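Local coordinates for L protein (CAS virus, PDB 5MV0) that probably cleaves capped host RNA with its N-terminal endonuclease domain, supplying primers for viral transcription by cap-snatching, at residues 12-17 and 39-44; 63-68 and 84-89; 154-159 and 201-206. All coordinates share one frame; numbering follows the deposited sequence.

Following the chain from the N terminus, the three contacts occur in series, and none nests within or crosses another. Contact 1 pairs helix 4-20 with helix 34-57 and closes the connection that runs through residues 18-38. Contact 2 joins the loop after strand 60-61 to the approach to strand 89-93, closing a loop that includes helix 68-73. Contact 3 spans 41 intervening residues, most of them helical, and brings the C-terminal tail back to the start of helix 155-170. Contacts 1 and 3 touch directly: Asn12 meets Thr206, and Val13 meets Phe203. Contact 2 lies apart, its centre about 22 Å from that of contact 1 and about 31 Å from that of contact 3.

Contact 1 (12-17 and 39-44); sequences NVILEI and MSAIRL
Ile14 and Ile17 face Ala41 and Leu44 in an apolar helix-helix packing within the helical part of the cap-snatching domain, where helix 4-20 runs beside helix 34-57. The axes of the two short segments come within 11.0 Å at 35° between their N-to-C directions. This separation is bridged by side chains, and 187 Å² of surface is buried with no hydrogen bond crossing it.

Ile14 comes first along 12-17 and sits opposite Ala41, their CA atoms 7.0 Å apart. Its two branches divide the work. CG1 lies beside the backbone N (chi1 -66°), and the CD1 it carries reaches the methyl of Ala41, CD1 to CB 4.1 Å. CD1 also approaches the hydroxyl of Ser40, with OG 4.4 Å from it. That OG is not left to the hydrocarbon, because it hydrogen-bonds to the carbonyl oxygen of Ser29. A bond from Arg43 NH2, 3.2 Å from Ser40 OG, is doubtful, Arg43 having two conformers. The other branch, CG2, meets Leu44 CD2 at 4.1 Å, the two side chains crossing obliquely. Ile14 also packs on Leu37, one turn before Ala41 on the same helix.

One turn further on, Ile17 also points toward helix 34-57 and touches Ile48 there, so the isoleucine pair follows the partner helix from Leu37 to Ile48. Within 39-44 its partner is Leu44, approached tip to tip. Leu44 points toward helix 4-20, with CG anti to the backbone N (chi1 -175°), and CD2 makes the contact. A single methyl, Leu44 CD2, thus serves both isoleucines: besides the branch of Ile14 it touches Ile17 CG2 at 4.0 Å.

Contact 2 (63-68 and 84-89); sequences TKEISL and HIVPDG. With PO4 (phosphate ion), chain F.
The N-terminal end of helix 68-73 is the element held here: Ser67, its N-cap residue, and Leu68, its first residue, meet Ile85 and His84 on the chain that leads into strand 89-93. One backbone bond crosses the contact, from Leu68 N to Ile85 O at 2.8 Å with an N-H...O angle of 150°. The same oxygen receives a CA-H...O contact, Ser67 CA lying 3.1 Å from Ile85 O. Beyond this bond the side chains of Leu68 and Ile85 run side by side in the same direction, with Leu68 CD2 3.9 Å from Ile85 CD1.

Next to this, the carbonyl oxygen of Ile66 is packed by carbon atoms: Val86 CG1 approaches Ile66 O at 3.8 Å and Pro87 CD approaches Ile66 O at 3.7 Å. Asn62 ND2 supplies a hydrogen bond to this oxygen and another to Pro87 O.

A phosphate ion, probably from the crystallisation liquor, spans the two segments. Ser67 OG, set between the backbone N and the carbonyl carbon (chi1 63°), donates to phosphate O3 at 2.8 Å and also caps Met70 N. His84 ND1 donates to O2 at 2.8 Å and 160°, the oxygen lying at the ring edge in its plane. Asn69 of the same chain and Ser119 of the fourth subunit also hydrogen-bond to the ion.

The donors, together with a helix N terminus that would probably favour negative charge, are consistent with a spot that can hold a small anion at the subunit interface, and the bond from ND1 is consistent with a proton on that nitrogen.

Contact 3 (154-159 and 201-206); sequences PERLLF and SEFSGT
Arg156 and Ser201 supply the polar part of this contact. NH2 of Arg156 donates to Ser201 OG at 2.7 Å with an N-H...O angle of 137°, while NH1 adds a weak bond to the same Ser201 OG at 3.3 Å. The hydroxyl therefore lies near the fork of the two terminal nitrogens, at the guanidinium edge but tilted from its plane. It also has a weak hydrogen bond to the carbonyl oxygen of Lys197. NE of Arg156 forms a salt bridge with Glu160 OE2, one helical turn further on, so the head group is held from the helix side as well. A bend at chi2 (55°) turns CD of the arginine aside from a fully extended course.

Ring packing is the second kind of interaction. The side chains of Arg156 and Phe203 slide past each other in opposite directions, with their planes 36° apart. Phe203 CD1 lies over one face of the guanidinium, 4.1 Å from Arg156 NE, and the same ring atom is 4.2 Å from Arg156 CG. In the fold, this docks the tail that follows helix 196-200 onto the first turn of helix 155-170, for which Pro154 is the N-cap residue.

Apolar packing completes the contact. Leu157 crosses Phe203 at about a right angle, with its CD2 methyl 3.7 Å from ring atom CZ of Phe203. Val13 of helix 4-20 also touches the phenylalanine, and Asp32 of the third subunit packs against both Leu157 and Phe203.

Contact 1 (12-17 and 39-44)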
# COMPACT_ATOMS: atom_id res chain seq x y z
N ASN B 12 -10.05 7.11 1.78
CA ASN B 12 -8.70 7.66 1.71
C ASN B 12 -7.82 7.14 2.85
O ASN B 12 -6.65 6.79 2.63
CB ASN B 12 -8.80 9.18 1.72
CG ASN B 12 -7.44 9.84 1.66
OD1 ASN B 12 -6.88 10.20 2.69
ND2 ASN B 12 -6.91 10.01 0.46
N VAL B 13 -8.36 7.06 4.08
CA VAL B 13 -7.62 6.48 5.20
C VAL B 13 -7.19 5.05 4.87
O VAL B 13 -6.03 4.67 5.04
CB VAL B 13 -8.47 6.51 6.49
CG1 VAL B 13 -7.82 5.65 7.60
CG2 VAL B 13 -8.71 7.95 6.96
N ILE B 14 -8.13 4.23 4.39
CA ILE B 14 -7.79 2.83 4.10
C ILE B 14 -6.75 2.76 2.99
O ILE B 14 -5.77 2.00 3.06
CB ILE B 14 -9.07 2.04 3.74
CG1 ILE B 14 -9.99 1.94 4.97
CG2 ILE B 14 -8.71 0.69 3.21
CD1 ILE B 14 -11.31 1.21 4.67
N LEU B 15 -6.93 3.57 1.94
CA LEU B 15 -5.96 3.58 0.85
C LEU B 15 -4.57 3.95 1.35
O LEU B 15 -3.57 3.36 0.93
CB LEU B 15 -6.40 4.56 -0.25
CG LEU B 15 -7.56 4.09 -1.15
CD1 LEU B 15 -8.16 5.25 -1.95
CD2 LEU B 15 -7.10 3.01 -2.10
N GLU B 16 -4.49 4.94 2.25
CA GLU B 16 -3.18 5.34 2.75
C GLU B 16 -2.55 4.25 3.59
O GLU B 16 -1.35 3.98 3.48
CB GLU B 16 -3.28 6.64 3.56
CG GLU B 16 -1.91 7.15 4.00
CD GLU B 16 -1.92 8.51 4.67
OE1 GLU B 16 -0.85 9.16 4.72
OE2 GLU B 16 -2.99 8.93 5.16
N ILE B 17 -3.34 3.62 4.47
CA ILE B 17 -2.83 2.53 5.30
C ILE B 17 -2.30 1.39 4.44
O ILE B 17 -1.23 0.82 4.73
CB ILE B 17 -3.93 2.02 6.25
CG1 ILE B 17 -4.22 3.09 7.31
CG2 ILE B 17 -3.49 0.71 6.90
CD1 ILE B 17 -5.41 2.73 8.21
N MET B 39 -17.28 -1.80 7.93
CA MET B 39 -16.89 -3.09 8.49
C MET B 39 -15.49 -3.49 8.03
O MET B 39 -14.73 -4.09 8.80
CB MET B 39 -17.92 -4.18 8.13
CG MET B 39 -19.33 -3.97 8.75
SD MET B 39 -19.38 -3.31 10.45
CE MET B 39 -18.65 -4.67 11.38
N SER B 40 -15.12 -3.14 6.80
CA SER B 40 -13.75 -3.41 6.35
C SER B 40 -12.74 -2.62 7.17
O SER B 40 -11.67 -3.13 7.52
CB SER B 40 -13.63 -3.09 4.85
OG SER B 40 -12.27 -3.08 4.46
N ALA B 41 -13.07 -1.37 7.51
CA ALA B 41 -12.18 -0.57 8.35
C ALA B 41 -12.00 -1.18 9.73
O ALA B 41 -10.88 -1.23 10.25
CB ALA B 41 -12.74 0.85 8.47
N ILE B 42 -13.10 -1.67 10.32
CA ILE B 42 -13.02 -2.32 11.63
C ILE B 42 -12.19 -3.60 11.55
O ILE B 42 -11.35 -3.86 12.42
CB ILE B 42 -14.44 -2.59 12.16
CG1 ILE B 42 -15.11 -1.25 12.48
CG2 ILE B 42 -14.43 -3.56 13.36
CD1 ILE B 42 -16.65 -1.33 12.59
N ARG B 43 -12.47 -4.32 10.50
CA ARG B 43 -11.54 -5.58 10.33
C ARG B 43 -9.99 -5.23 10.11
O ARG B 43 -9.04 -5.78 10.70
CB ARG B 43 -12.03 -6.43 9.15
CG ARG B 43 -11.19 -7.70 8.95
CD ARG B 43 -10.96 -7.97 7.48
NE ARG B 43 -10.94 -6.70 6.77
CZ ARG B 43 -9.87 -5.95 6.59
NH1 ARG B 43 -8.66 -6.35 7.03
NH2 ARG B 43 -10.02 -4.80 5.95
N LEU B 44 -9.82 -4.14 9.37
CA LEU B 44 -8.44 -3.71 9.14
C LEU B 44 -7.76 -3.29 10.44
O LEU B 44 -6.58 -3.60 10.68
CB LEU B 44 -8.42 -2.58 8.13
CG LEU B 44 -7.04 -2.06 7.67
CD1 LEU B 44 -6.23 -3.19 7.01
CD2 LEU B 44 -7.19 -0.84 6.74

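Contact 2 (63-68 and 84-89)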
# COMPACT_ATOMS: atom_id res chain seq x y z
N THR B 63 -2.35 -15.18 7.38
CA THR B 63 -3.34 -14.66 6.44
C THR B 63 -3.96 -15.73 5.55
O THR B 63 -5.04 -15.50 4.99
CB THR B 63 -2.73 -13.57 5.55
OG1 THR B 63 -1.71 -14.14 4.72
CG2 THR B 63 -2.12 -12.47 6.40
N LYS B 64 -3.31 -16.87 5.36
CA LYS B 64 -3.96 -17.94 4.61
C LYS B 64 -4.91 -18.74 5.48
O LYS B 64 -5.59 -19.63 4.97
CB LYS B 64 -2.92 -18.86 3.98
CG LYS B 64 -2.05 -18.16 2.95
CD LYS B 64 -1.05 -19.11 2.38
CE LYS B 64 0.33 -18.50 2.27
NZ LYS B 64 1.27 -19.50 1.69
N GLU B 65 -4.95 -18.43 6.78
CA GLU B 65 -5.91 -19.01 7.72
C GLU B 65 -5.81 -20.53 7.76
O GLU B 65 -6.82 -21.24 7.75
CB GLU B 65 -7.34 -18.55 7.38
CG GLU B 65 -7.47 -17.04 7.42
CD GLU B 65 -8.90 -16.54 7.30
OE1 GLU B 65 -9.78 -17.31 6.87
OE2 GLU B 65 -9.13 -15.37 7.65
N ILE B 66 -4.58 -21.05 7.79
CA ILE B 66 -4.43 -22.47 8.06
C ILE B 66 -4.81 -22.75 9.51
O ILE B 66 -4.70 -21.89 10.39
CB ILE B 66 -3.01 -22.97 7.74
CG1 ILE B 66 -1.98 -22.35 8.68
CG2 ILE B 66 -2.65 -22.71 6.27
CD1 ILE B 66 -0.60 -22.96 8.52
N SER B 67 -5.27 -23.97 9.75
CA SER B 67 -5.75 -24.35 11.06
C SER B 67 -4.60 -24.86 11.93
O SER B 67 -3.49 -25.10 11.46
CB SER B 67 -6.82 -25.43 10.93
OG SER B 67 -6.25 -26.58 10.37
N LEU B 68 -4.90 -25.05 13.21
CA LEU B 68 -3.94 -25.69 14.10
C LEU B 68 -3.53 -27.06 13.57
O LEU B 68 -2.34 -27.40 13.55
CB LEU B 68 -4.54 -25.81 15.50
CG LEU B 68 -3.70 -26.58 16.51
CD1 LEU B 68 -2.42 -25.84 16.75
CD2 LEU B 68 -4.51 -26.73 17.79
N HIS B 84 -10.80 -27.56 15.83
CA HIS B 84 -10.54 -26.59 14.77
C HIS B 84 -10.24 -25.24 15.40
O HIS B 84 -11.07 -24.68 16.12
CB HIS B 84 -11.71 -26.48 13.81
CG HIS B 84 -11.53 -25.39 12.81
ND1 HIS B 84 -10.62 -25.47 11.77
CD2 HIS B 84 -12.09 -24.16 12.72
CE1 HIS B 84 -10.66 -24.35 11.07
NE2 HIS B 84 -11.54 -23.54 11.62
N ILE B 85 -9.04 -24.73 15.14
CA ILE B 85 -8.58 -23.43 15.59
C ILE B 85 -7.85 -22.79 14.42
O ILE B 85 -7.10 -23.47 13.70
CB ILE B 85 -7.63 -23.54 16.81
CG1 ILE B 85 -8.34 -24.15 18.02
CG2 ILE B 85 -7.05 -22.17 17.18
CD1 ILE B 85 -7.38 -24.49 19.16
N VAL B 86 -8.04 -21.49 14.23
CA VAL B 86 -7.24 -20.71 13.29
C VAL B 86 -6.51 -19.63 14.08
O VAL B 86 -7.10 -18.61 14.45
CB VAL B 86 -8.11 -20.10 12.17
CG1 VAL B 86 -7.27 -19.21 11.28
CG2 VAL B 86 -8.77 -21.22 11.37
N PRO B 87 -5.23 -19.81 14.36
CA PRO B 87 -4.49 -18.81 15.13
C PRO B 87 -4.20 -17.58 14.28
O PRO B 87 -4.13 -17.64 13.05
CB PRO B 87 -3.20 -19.53 15.51
CG PRO B 87 -2.97 -20.46 14.34
CD PRO B 87 -4.36 -20.92 13.92
N ASP B 88 -4.01 -16.46 14.97
CA ASP B 88 -3.64 -15.23 14.26
C ASP B 88 -2.23 -15.31 13.69
O ASP B 88 -1.95 -14.73 12.63
CB ASP B 88 -3.75 -14.04 15.20
CG ASP B 88 -5.17 -13.74 15.60
OD1 ASP B 88 -6.07 -13.97 14.75
OD2 ASP B 88 -5.37 -13.29 16.74
N GLY B 89 -1.34 -16.02 14.37
CA GLY B 89 0.01 -16.17 13.88
C GLY B 89 0.59 -17.46 14.42
O GLY B 89 0.05 -18.05 15.37
P PO4 F . -9.20 -28.57 10.57
O1 PO4 F . -10.67 -28.78 10.32
O2 PO4 F . -9.02 -27.81 11.87
O3 PO4 F . -8.53 -27.88 9.42
O4 PO4 F . -8.55 -29.92 10.71

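Contact 3 (154-159 and 201-206)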
# COMPACT_ATOMS: atom_id res chain seq x y z
N PRO B 154 0.81 5.19 11.15
CA PRO B 154 0.61 6.28 12.11
C PRO B 154 -0.65 6.06 12.94
O PRO B 154 -1.70 5.67 12.42
CB PRO B 154 0.47 7.52 11.23
CG PRO B 154 1.10 7.15 9.91
CD PRO B 154 0.90 5.67 9.75
N GLU B 155 -0.54 6.33 14.25
CA GLU B 155 -1.66 6.08 15.15
C GLU B 155 -2.90 6.87 14.76
O GLU B 155 -4.03 6.42 14.99
CB GLU B 155 -1.29 6.39 16.60
CG GLU B 155 -2.35 5.85 17.57
CD GLU B 155 -2.10 6.18 19.03
OE1 GLU B 155 -1.07 6.83 19.34
OE2 GLU B 155 -2.94 5.79 19.86
N ARG B 156 -2.72 8.05 14.16
CA ARG B 156 -3.88 8.84 13.76
C ARG B 156 -4.74 8.09 12.75
O ARG B 156 -5.97 8.22 12.75
CB ARG B 156 -3.42 10.18 13.19
CG ARG B 156 -4.54 11.13 12.85
CD ARG B 156 -5.43 11.35 14.06
NE ARG B 156 -6.58 12.20 13.76
CZ ARG B 156 -6.63 13.51 14.00
NH1 ARG B 156 -5.59 14.13 14.55
NH2 ARG B 156 -7.73 14.19 13.70
N LEU B 157 -4.11 7.30 11.88
CA LEU B 157 -4.90 6.57 10.88
C LEU B 157 -5.66 5.41 11.52
O LEU B 157 -6.81 5.14 11.14
CB LEU B 157 -3.99 6.08 9.76
CG LEU B 157 -3.32 7.17 8.91
CD1 LEU B 157 -2.46 6.55 7.79
CD2 LEU B 157 -4.37 8.12 8.32
N LEU B 158 -5.06 4.71 12.48
CA LEU B 158 -5.81 3.72 13.25
C LEU B 158 -6.99 4.35 13.95
O LEU B 158 -8.07 3.75 14.04
CB LEU B 158 -4.91 3.05 14.30
CG LEU B 158 -4.11 1.79 13.97
CD1 LEU B 158 -5.04 0.60 13.62
CD2 LEU B 158 -3.15 2.08 12.86
N PHE B 159 -6.78 5.55 14.51
CA PHE B 159 -7.87 6.28 15.14
C PHE B 159 -8.98 6.59 14.13
O PHE B 159 -10.17 6.42 14.43
CB PHE B 159 -7.36 7.58 15.76
CG PHE B 159 -8.48 8.52 16.13
CD1 PHE B 159 -9.25 8.28 17.27
CD2 PHE B 159 -8.81 9.60 15.31
CE1 PHE B 159 -10.31 9.12 17.59
CE2 PHE B 159 -9.88 10.43 15.63
CZ PHE B 159 -10.62 10.20 16.78
N SER B 201 -10.46 17.10 16.49
CA SER B 201 -9.75 17.85 15.47
C SER B 201 -10.19 17.42 14.08
O SER B 201 -10.58 16.28 13.85
CB SER B 201 -8.24 17.66 15.62
OG SER B 201 -7.92 16.30 15.39
N GLU B 202 -10.12 18.36 13.14
CA GLU B 202 -10.44 18.03 11.76
C GLU B 202 -9.36 17.13 11.18
O GLU B 202 -8.17 17.28 11.48
CB GLU B 202 -10.58 19.31 10.91
CG GLU B 202 -10.16 19.13 9.45
CD GLU B 202 -10.82 20.12 8.50
OE1 GLU B 202 -11.71 20.87 8.95
OE2 GLU B 202 -10.45 20.13 7.30
N PHE B 203 -9.78 16.16 10.37
CA PHE B 203 -8.86 15.29 9.66
C PHE B 203 -9.19 15.37 8.18
O PHE B 203 -10.36 15.24 7.79
CB PHE B 203 -8.95 13.83 10.14
CG PHE B 203 -8.05 12.90 9.38
CD1 PHE B 203 -6.69 12.82 9.67
CD2 PHE B 203 -8.57 12.10 8.36
CE1 PHE B 203 -5.85 11.96 8.95
CE2 PHE B 203 -7.74 11.24 7.65
CZ PHE B 203 -6.38 11.18 7.95
N SER B 204 -8.18 15.60 7.35
CA SER B 204 -8.43 15.81 5.94
C SER B 204 -7.84 14.73 5.04
O SER B 204 -8.06 14.77 3.83
CB SER B 204 -7.91 17.18 5.51
OG SER B 204 -6.50 17.25 5.65
N GLY B 205 -7.11 13.75 5.59
CA GLY B 205 -6.58 12.69 4.72
C GLY B 205 -5.49 13.20 3.80
O GLY B 205 -4.91 14.27 4.01
N THR B 206 -5.21 12.43 2.74
CA THR B 206 -4.12 12.82 1.85
C THR B 206 -4.63 13.73 0.73
O THR B 206 -5.79 13.65 0.31
CB THR B 206 -3.40 11.62 1.21
OG1 THR B 206 -4.25 10.99 0.24
CG2 THR B 206 -2.96 10.60 2.27